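Local structure of putative decarboxylase involved in desferrioxamine biosynthesis (Erwinia amylovora, 5O5C) at residues 181-186 against 194-199; 221-226 against 230-235; 422-427 against 499-504; 459-462 against 468-471. The protein probably decarboxylates lysine with the help of pyridoxal 5'-phosphate, an early step in making the siderophore desferrioxamine. One frame throughout, in Å; residues are numbered along the deposited sequence.

Contact 1 of 4, residues 181-186 against 194-199; sequences ARDSWC and LIKHRG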
# COMPACT_ATOMS: atom_id res chain seq x y z
N ALA B 181 -7.62 18.86 -1.97
CA ALA B 181 -8.27 19.93 -2.78
C ALA B 181 -9.67 20.13 -2.33
O ALA B 181 -10.05 21.25 -2.12
CB ALA B 181 -8.27 19.60 -4.27
N ARG B 182 -10.44 19.06 -2.25
CA ARG B 182 -11.78 19.07 -1.69
C ARG B 182 -11.83 19.72 -0.32
O ARG B 182 -12.56 20.71 -0.14
CB ARG B 182 -12.36 17.65 -1.59
CG ARG B 182 -13.81 17.58 -1.17
CD ARG B 182 -14.21 16.18 -0.76
NE ARG B 182 -13.62 15.86 0.56
CZ ARG B 182 -13.80 14.73 1.23
NH1 ARG B 182 -14.56 13.74 0.77
NH2 ARG B 182 -13.21 14.60 2.41
N ASP B 183 -11.10 19.15 0.66
CA ASP B 183 -11.14 19.70 2.03
C ASP B 183 -10.59 21.09 2.20
O ASP B 183 -11.20 21.89 2.89
CB ASP B 183 -10.54 18.78 3.08
CG ASP B 183 -11.35 17.51 3.27
OD1 ASP B 183 -12.25 17.23 2.48
OD2 ASP B 183 -11.04 16.79 4.21
N SER B 184 -9.48 21.42 1.57
CA SER B 184 -8.98 22.83 1.67
C SER B 184 -9.93 23.88 1.09
O SER B 184 -10.01 25.03 1.61
CB SER B 184 -7.67 22.99 0.96
OG SER B 184 -7.91 22.91 -0.44
N TRP B 185 -10.64 23.52 0.02
CA TRP B 185 -11.61 24.41 -0.59
C TRP B 185 -12.74 24.64 0.39
O TRP B 185 -13.13 25.78 0.64
CB TRP B 185 -12.18 23.85 -1.89
CG TRP B 185 -13.22 24.77 -2.47
CD1 TRP B 185 -14.55 24.82 -2.15
CD2 TRP B 185 -13.01 25.78 -3.47
NE1 TRP B 185 -15.18 25.78 -2.89
CE2 TRP B 185 -14.26 26.40 -3.70
CE3 TRP B 185 -11.89 26.22 -4.18
CZ2 TRP B 185 -14.43 27.44 -4.61
CZ3 TRP B 185 -12.05 27.26 -5.09
CH2 TRP B 185 -13.32 27.86 -5.31
N CYS B 186 -13.28 23.55 0.94
CA CYS B 186 -14.33 23.67 1.94
C CYS B 186 -13.94 24.56 3.14
O CYS B 186 -14.80 25.28 3.65
CB CYS B 186 -14.79 22.33 2.47
SG CYS B 186 -16.28 22.51 3.48
N LEU B 194 -15.51 21.99 8.65
CA LEU B 194 -14.49 21.02 8.23
C LEU B 194 -15.08 19.67 7.83
O LEU B 194 -15.67 18.96 8.67
CB LEU B 194 -13.46 20.80 9.33
CG LEU B 194 -12.48 21.93 9.64
CD1 LEU B 194 -11.52 21.47 10.73
CD2 LEU B 194 -11.72 22.38 8.40
N ILE B 195 -14.84 19.30 6.57
CA ILE B 195 -15.41 18.09 6.00
C ILE B 195 -15.15 16.87 6.89
O ILE B 195 -16.07 16.07 7.11
CB ILE B 195 -14.99 17.86 4.53
CG1 ILE B 195 -15.66 18.91 3.63
CG2 ILE B 195 -15.40 16.46 4.06
CD1 ILE B 195 -15.22 18.92 2.19
N LYS B 196 -13.93 16.79 7.42
CA LYS B 196 -13.47 15.72 8.32
C LYS B 196 -14.44 15.34 9.41
O LYS B 196 -14.62 14.19 9.73
CB LYS B 196 -12.22 16.18 9.07
CG LYS B 196 -10.91 15.72 8.51
CD LYS B 196 -9.79 16.38 9.30
CE LYS B 196 -9.60 15.77 10.65
NZ LYS B 196 -8.39 16.39 11.23
N HIS B 197 -15.01 16.37 10.03
CA HIS B 197 -16.00 16.21 11.04
C HIS B 197 -17.45 16.09 10.54
O HIS B 197 -18.20 15.20 10.99
CB HIS B 197 -15.87 17.34 12.06
CG HIS B 197 -14.50 17.47 12.66
ND1 HIS B 197 -14.09 18.60 13.32
CD2 HIS B 197 -13.45 16.62 12.68
CE1 HIS B 197 -12.84 18.44 13.72
NE2 HIS B 197 -12.43 17.24 13.37
N ARG B 198 -17.86 16.96 9.64
CA ARG B 198 -19.28 17.18 9.36
C ARG B 198 -19.73 16.61 8.05
O ARG B 198 -20.92 16.61 7.70
CB ARG B 198 -19.55 18.67 9.47
CG ARG B 198 -19.54 19.16 10.94
CD ARG B 198 -19.99 20.60 11.05
NE ARG B 198 -21.37 20.73 10.56
CZ ARG B 198 -21.98 21.87 10.25
NH1 ARG B 198 -21.38 23.05 10.41
NH2 ARG B 198 -23.23 21.83 9.80
N GLY B 199 -18.78 16.03 7.32
CA GLY B 199 -19.02 15.66 5.96
C GLY B 199 -19.24 16.90 5.13
O GLY B 199 -18.88 18.00 5.55

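Contact 2 of 4, residues 221-226 against 230-235; sequences KSMAIL and YDAVIP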
# COMPACT_ATOMS: atom_id res chain seq x y z
N LYS B 221 -11.73 7.76 -10.20
CA LYS B 221 -11.92 6.80 -9.10
C LYS B 221 -11.85 7.50 -7.76
O LYS B 221 -12.63 7.21 -6.84
CB LYS B 221 -10.90 5.65 -9.15
CG LYS B 221 -10.91 4.79 -10.41
CD LYS B 221 -9.80 3.72 -10.40
CE LYS B 221 -10.24 2.43 -11.06
NZ LYS B 221 -9.14 1.51 -11.46
N SER B 222 -10.92 8.44 -7.63
CA SER B 222 -10.74 9.15 -6.37
C SER B 222 -11.96 10.02 -6.06
O SER B 222 -12.37 10.03 -4.92
CB SER B 222 -9.51 10.04 -6.35
OG SER B 222 -8.33 9.29 -6.52
N MET B 223 -12.52 10.72 -7.05
CA MET B 223 -13.73 11.54 -6.86
C MET B 223 -14.95 10.68 -6.59
O MET B 223 -15.85 11.14 -5.88
CB MET B 223 -14.04 12.43 -8.05
CG MET B 223 -12.99 13.36 -8.54
SD MET B 223 -12.19 14.40 -7.36
CE MET B 223 -13.54 15.42 -6.89
N ALA B 224 -14.98 9.42 -7.07
CA ALA B 224 -16.01 8.46 -6.60
C ALA B 224 -15.95 8.18 -5.14
O ALA B 224 -16.97 8.25 -4.41
CB ALA B 224 -15.96 7.17 -7.35
N ILE B 225 -14.74 7.87 -4.69
CA ILE B 225 -14.53 7.62 -3.32
C ILE B 225 -14.88 8.85 -2.44
O ILE B 225 -15.48 8.71 -1.38
CB ILE B 225 -13.09 7.14 -3.12
CG1 ILE B 225 -12.89 5.77 -3.78
CG2 ILE B 225 -12.75 6.99 -1.66
CD1 ILE B 225 -11.42 5.48 -3.94
N LEU B 226 -14.51 10.04 -2.89
CA LEU B 226 -14.74 11.23 -2.13
C LEU B 226 -16.17 11.67 -2.10
O LEU B 226 -16.45 12.71 -1.56
CB LEU B 226 -13.84 12.37 -2.63
CG LEU B 226 -12.36 12.13 -2.45
CD1 LEU B 226 -11.50 12.94 -3.36
CD2 LEU B 226 -11.96 12.35 -1.01
N TYR B 230 -17.85 10.59 -10.63
CA TYR B 230 -17.16 10.93 -11.90
C TYR B 230 -17.70 12.24 -12.52
O TYR B 230 -16.95 12.95 -13.21
CB TYR B 230 -17.25 9.83 -12.95
CG TYR B 230 -16.84 8.41 -12.57
CD1 TYR B 230 -15.88 8.15 -11.57
CD2 TYR B 230 -17.36 7.34 -13.26
CE1 TYR B 230 -15.52 6.86 -11.24
CE2 TYR B 230 -17.00 6.04 -12.97
CZ TYR B 230 -16.09 5.80 -11.95
OH TYR B 230 -15.80 4.48 -11.70
N ASP B 231 -18.98 12.56 -12.27
CA ASP B 231 -19.60 13.80 -12.75
C ASP B 231 -18.89 15.07 -12.25
O ASP B 231 -19.06 16.13 -12.82
CB ASP B 231 -21.04 13.93 -12.28
CG ASP B 231 -21.99 13.00 -12.94
OD1 ASP B 231 -21.68 12.37 -13.99
OD2 ASP B 231 -23.09 12.89 -12.35
N ALA B 232 -18.10 14.98 -11.19
CA ALA B 232 -17.45 16.18 -10.69
C ALA B 232 -16.20 16.52 -11.49
O ALA B 232 -15.55 17.52 -11.22
CB ALA B 232 -17.12 16.04 -9.21
N VAL B 233 -15.84 15.65 -12.44
CA VAL B 233 -14.62 15.74 -13.18
C VAL B 233 -15.05 16.19 -14.55
O VAL B 233 -15.89 15.52 -15.15
CB VAL B 233 -13.93 14.36 -13.26
CG1 VAL B 233 -12.79 14.37 -14.27
CG2 VAL B 233 -13.44 13.93 -11.87
N ILE B 234 -14.52 17.31 -15.00
CA ILE B 234 -14.73 17.82 -16.36
C ILE B 234 -13.47 17.50 -17.22
O ILE B 234 -12.37 18.03 -16.98
CB ILE B 234 -15.06 19.34 -16.36
CG1 ILE B 234 -16.36 19.59 -15.57
CG2 ILE B 234 -15.30 19.83 -17.77
CD1 ILE B 234 -16.64 21.03 -15.21
N PRO B 235 -13.61 16.57 -18.19
CA PRO B 235 -12.52 16.24 -19.11
C PRO B 235 -12.27 17.36 -20.11
O PRO B 235 -13.22 17.85 -20.71
CB PRO B 235 -12.99 14.95 -19.83
CG PRO B 235 -14.16 14.47 -19.05
CD PRO B 235 -14.74 15.63 -18.31

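Contact 3 of 4, residues 422-427 against 499-504; sequences PAIEVL and ALIVHY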
# COMPACT_ATOMS: atom_id res chain seq x y z
N PRO B 422 6.42 2.28 -43.78
CA PRO B 422 5.17 2.70 -44.53
C PRO B 422 3.89 2.08 -44.01
O PRO B 422 2.80 2.69 -44.10
CB PRO B 422 5.42 2.20 -45.96
CG PRO B 422 6.90 1.94 -46.04
CD PRO B 422 7.29 1.49 -44.66
N ALA B 423 4.00 0.85 -43.51
CA ALA B 423 2.89 0.17 -42.84
C ALA B 423 2.59 0.62 -41.39
O ALA B 423 1.52 0.34 -40.88
CB ALA B 423 3.11 -1.35 -42.89
N ILE B 424 3.51 1.32 -40.74
CA ILE B 424 3.27 1.85 -39.37
C ILE B 424 2.85 3.29 -39.37
O ILE B 424 3.54 4.14 -39.90
CB ILE B 424 4.50 1.72 -38.47
CG1 ILE B 424 4.97 0.26 -38.39
CG2 ILE B 424 4.22 2.30 -37.05
CD1 ILE B 424 4.03 -0.67 -37.69
N GLU B 425 1.69 3.55 -38.78
CA GLU B 425 1.22 4.90 -38.49
C GLU B 425 1.55 5.30 -37.02
O GLU B 425 1.06 4.65 -36.09
CB GLU B 425 -0.27 4.91 -38.68
CG GLU B 425 -0.88 6.29 -38.60
CD GLU B 425 -2.35 6.21 -38.35
OE1 GLU B 425 -3.03 5.45 -39.08
OE2 GLU B 425 -2.82 6.87 -37.40
N VAL B 426 2.33 6.37 -36.84
CA VAL B 426 2.72 6.91 -35.51
C VAL B 426 1.96 8.21 -35.27
O VAL B 426 1.68 8.91 -36.22
CB VAL B 426 4.24 7.13 -35.35
CG1 VAL B 426 5.01 5.86 -35.60
CG2 VAL B 426 4.76 8.21 -36.28
N LEU B 427 1.59 8.49 -34.03
CA LEU B 427 0.74 9.65 -33.70
C LEU B 427 1.53 10.82 -33.13
O LEU B 427 1.06 11.94 -33.12
CB LEU B 427 -0.34 9.26 -32.68
CG LEU B 427 -1.45 8.30 -33.11
CD1 LEU B 427 -2.40 8.06 -31.97
CD2 LEU B 427 -2.23 8.87 -34.28
N ALA B 499 9.30 -5.86 -36.27
CA ALA B 499 9.17 -6.90 -37.31
C ALA B 499 8.12 -7.94 -36.95
O ALA B 499 7.38 -8.45 -37.81
CB ALA B 499 10.50 -7.58 -37.57
N LEU B 500 8.09 -8.26 -35.66
CA LEU B 500 7.05 -9.09 -35.07
C LEU B 500 5.65 -8.48 -35.21
O LEU B 500 4.71 -9.13 -35.65
CB LEU B 500 7.38 -9.29 -33.59
CG LEU B 500 6.93 -10.58 -32.93
CD1 LEU B 500 7.47 -11.78 -33.69
CD2 LEU B 500 7.42 -10.57 -31.49
N ILE B 501 5.54 -7.22 -34.87
CA ILE B 501 4.30 -6.49 -35.08
C ILE B 501 3.84 -6.57 -36.54
O ILE B 501 2.68 -6.93 -36.79
CB ILE B 501 4.45 -5.05 -34.63
CG1 ILE B 501 4.51 -4.98 -33.10
CG2 ILE B 501 3.32 -4.16 -35.10
CD1 ILE B 501 5.10 -3.68 -32.64
N VAL B 502 4.73 -6.26 -37.48
CA VAL B 502 4.37 -6.31 -38.92
C VAL B 502 4.24 -7.76 -39.45
O VAL B 502 3.40 -8.01 -40.30
CB VAL B 502 5.28 -5.43 -39.84
CG1 VAL B 502 5.32 -3.99 -39.39
CG2 VAL B 502 6.68 -5.98 -39.93
N HIS B 503 5.01 -8.73 -38.94
CA HIS B 503 4.77 -10.13 -39.27
C HIS B 503 3.33 -10.52 -38.92
O HIS B 503 2.54 -10.88 -39.79
CB HIS B 503 5.80 -11.07 -38.60
CG HIS B 503 5.55 -12.52 -38.88
ND1 HIS B 503 5.38 -13.46 -37.89
CD2 HIS B 503 5.37 -13.18 -40.05
CE1 HIS B 503 5.14 -14.64 -38.43
NE2 HIS B 503 5.11 -14.50 -39.74
N TYR B 504 2.93 -10.35 -37.66
CA TYR B 504 1.57 -10.74 -37.25
C TYR B 504 0.46 -9.91 -37.95
O TYR B 504 -0.63 -10.42 -38.18
CB TYR B 504 1.42 -10.72 -35.73
CG TYR B 504 2.24 -11.78 -35.07
CD1 TYR B 504 2.09 -13.13 -35.40
CD2 TYR B 504 3.19 -11.46 -34.12
CE1 TYR B 504 2.83 -14.11 -34.79
CE2 TYR B 504 3.95 -12.44 -33.51
CZ TYR B 504 3.77 -13.75 -33.84
OH TYR B 504 4.56 -14.70 -33.23

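Contact 4 of 4, residues 459-462 against 468-471; sequences KAVF and VIAG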
# COMPACT_ATOMS: atom_id res chain seq x y z
N LYS B 459 -2.28 -9.57 -29.27
CA LYS B 459 -2.58 -10.89 -28.72
C LYS B 459 -1.60 -11.91 -29.31
O LYS B 459 -0.99 -12.67 -28.59
CB LYS B 459 -4.07 -11.25 -28.92
CG LYS B 459 -4.96 -10.59 -27.86
CD LYS B 459 -6.28 -11.33 -27.63
CE LYS B 459 -7.26 -11.14 -28.79
NZ LYS B 459 -8.68 -11.13 -28.32
N ALA B 460 -1.33 -11.83 -30.61
CA ALA B 460 -0.35 -12.76 -31.18
C ALA B 460 1.02 -12.51 -30.54
O ALA B 460 1.66 -13.44 -30.08
CB ALA B 460 -0.30 -12.62 -32.68
N VAL B 461 1.46 -11.25 -30.48
CA VAL B 461 2.82 -10.98 -29.97
C VAL B 461 2.94 -11.59 -28.56
O VAL B 461 3.93 -12.26 -28.24
CB VAL B 461 3.16 -9.47 -29.96
CG1 VAL B 461 4.43 -9.20 -29.16
CG2 VAL B 461 3.34 -8.95 -31.36
N PHE B 462 1.89 -11.40 -27.75
CA PHE B 462 1.83 -11.94 -26.41
C PHE B 462 1.90 -13.46 -26.37
O PHE B 462 2.74 -13.98 -25.69
CB PHE B 462 0.59 -11.45 -25.66
CG PHE B 462 0.72 -11.45 -24.16
CD1 PHE B 462 1.88 -10.97 -23.54
CD2 PHE B 462 -0.35 -11.86 -23.36
CE1 PHE B 462 1.98 -10.91 -22.15
CE2 PHE B 462 -0.24 -11.83 -21.96
CZ PHE B 462 0.93 -11.36 -21.37
N VAL B 468 6.67 -8.24 -25.40
CA VAL B 468 5.41 -7.78 -24.80
C VAL B 468 5.18 -6.34 -25.18
O VAL B 468 5.95 -5.49 -24.87
CB VAL B 468 5.37 -7.95 -23.26
CG1 VAL B 468 3.96 -7.69 -22.71
CG2 VAL B 468 5.84 -9.34 -22.85
N ILE B 469 4.04 -6.14 -25.79
CA ILE B 469 3.50 -4.91 -26.33
C ILE B 469 2.26 -4.54 -25.48
O ILE B 469 1.67 -5.41 -24.83
CB ILE B 469 3.13 -5.19 -27.82
CG1 ILE B 469 2.62 -4.00 -28.58
CG2 ILE B 469 2.05 -6.26 -27.97
CD1 ILE B 469 2.33 -4.35 -30.04
N ALA B 470 1.86 -3.28 -25.48
CA ALA B 470 0.62 -2.87 -24.79
C ALA B 470 -0.31 -2.25 -25.82
O ALA B 470 0.04 -2.13 -26.98
CB ALA B 470 0.92 -1.91 -23.66
N GLY B 471 -1.47 -1.83 -25.38
CA GLY B 471 -2.52 -1.33 -26.27
C GLY B 471 -3.24 -0.19 -25.62
O GLY B 471 -3.13 0.00 -24.44

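Contact 1 of 4, residues 181-186 against 194-199
Ile195 lays its CG2 methyl over one face of the Arg182 guanidinium, 3.2 Å above the plane and shifted toward the rim. The pair joins helix 170-189 of the large fold-type I domain to the short helix 195-198, which Leu194 precedes at the N-cap position. While CG2 lies over the guanidinium, Ile195 CD1 reaches along the arginine chain and between Asp183 and Cys186, 3.4 Å from Asp183 OD1. The turn of the guanidinium is fixed by a side-on salt bridge to its helix neighbour: Arg182 NE (2.7 Å) and NH2 (2.8 Å) both bond to Asp183 OD1, which lies almost in the guanidinium plane. The bend of the arginine chain at chi3 (74°) turns the group back to this carboxylate. Its other bonds reach both chains: NH1 to Leu226 O of its own chain and to Ile225 O of the second subunit, NH2 to Ala224 O of that subunit. A buried arginine thus fastens three helix-end carbonyls at the interface. A tight carbon pair lies at Cys186, with CB at 3.4 Å from Ile195 CD1 and SG 3.7 Å from Ile195 CG1.

Contact 2 of 4, residues 221-226 against 230-235
Tyr230 O accepts the backbone N-H of Val233 at 3.0 Å, closing the 3-10 turn 230-232, which follows the short loop after helix 218-225 and leads into strand 233-236. These elements are the second half of a beta-alpha-beta unit, strand 207-212, helix 218-225, strand 233-236, at one end of the seven-stranded sheet of the fold-type I large domain. No hydrogen bond links the side chains of the two segments; helix and strand meet through apolar groups. Met223 carries most of the contact on the helix side. Its chi1 (-55°) sets CG anti to the carbonyl carbon and against Val233 CG2 at 3.4 Å, a tight carbon pair; the bends at chi2 (-50°) and chi3 (-66°) then carry CE to Ala232 CB, at a looser 4.3 Å. Beyond this, Met223 packs on Val209 and Met178, placing it between helix 170-189 and the sheet. The next residue, Ala224, puts its CB against the ring of Tyr230. The tyrosine ring has further partners: Phe217 meets it edge-to-face, and His197 of the second subunit meets it at the dimer interface. Lys221 opens the segment close to the cofactor pocket, its side chain about 6 Å from those of Thr171 and His216 and about 8 Å from the bound pyridoxal phosphate. Its backbone N approaches the same tyrosine carbon that the alanine touches, with Tyr230 CE1 lying 3.9 Å from Ala224 CB and 4.0 Å from Lys221 N.

Contact 3 of 4, residues 422-427 against 499-504
Ile424 reaches from the edge strand 424-426 to helix 491-510 with a single methyl, CD1, which rests on Val502 CG1 at 3.9 Å and lies farther, 4.4 Å, from Ile501 CG2. The bond from CA to CB does not itself aim at the helix. The contact is made by the longer branch: CG1 stands opposite the carbonyl carbon (chi1 -57°), and a second turn of chi2 to -68° bends CD1 over toward the helix. Val502 answers with an unusual conformation for a valine in a helix, since CG1 lies anti to its carbonyl carbon (chi1 -55°) and CG2 is wedged between backbone N and carbonyl carbon. That choice puts CG1 forward as the touching methyl, and the two side chains cross at about a right angle. Ile501, one residue earlier on the helix, offers its short branch and also packs on Phe437 of the neighbouring strand 434-439. Along the strand, Ile424 and Val426 both lean on Leu418 of helix 397-420, so two helices cover this face of the antiparallel sheet in the C-terminal part of the chain. Glu425, between them, has a weak, long ion pair with Arg438 and a weak hydrogen bond to Tyr479 OH. With no polar atom in the touching groups and 100 Å² buried, the join depends on shape and hydrophobic burial, not on directional bonds.

Contact 4 of 4, residues 459-462 against 468-471
Val461 and Ile469 form the enclosed inner part of this contact, where helix 448-464 comes down on the chain leading into strand 470-474. Val461 CB is 3.9 Å and Val461 CG1 4.0 Å from Ile469 CG2, and the two side chains cross at about a right angle. Ile469 sets CG1 anti to its backbone N (chi1 -177°), which leaves CG2 between the backbone N and the carbonyl carbon, presented to the valine, while the extended longer branch is left for other neighbours. Both residues are buried further by helix 491-510: Leu500 and Tyr504 pack on Val461, Ile501 on Ile469. The outer side is as close but less enclosed, and touches through one methyl: Phe462 and Val468 lie side by side, pointing the same way, with Val468 CG1 standing 3.8 Å from Phe462 CE1 and 4.0 Å from Phe462 CD1. Phe462 is partly exposed, though Phe59 stacks on its ring and Asp136 of the second subunit packs nearby. Lys459, three residues before it on the helix, is exposed and its side chain starts off away from the strand. Val468 itself is tied by backbone hydrogen bonds to Lys105 and Val107. Helix 448-464 links strands 434-439 and 470-474, which run parallel with antiparallel strand 477-483 between them: a split beta-alpha-beta crossover in the C-terminal domain of a fold-type I enzyme.

How the contacts relate
From the N terminus, contact 1 closes the short loop after helix 170-189, and contact 2 then closes the turn between helix 218-225 and strand 233-236. The two follow in series, touch each other and both border the second subunit, tying helices 170-189 and 218-225, and the edge strand 233-236, to the dimer interface. Much later, contact 3 bridges 71 residues between strand 424-426 and helix 491-510. Contact 4, which closes the turn after helix 448-464, is nested inside that loop. Contacts 3 and 4 have centres 13 Å apart and share packing around helix 491-510 and the antiparallel sheet. Contact 1 lies on the other side of the chain's centre, its centre about 51 Å from that of contact 3.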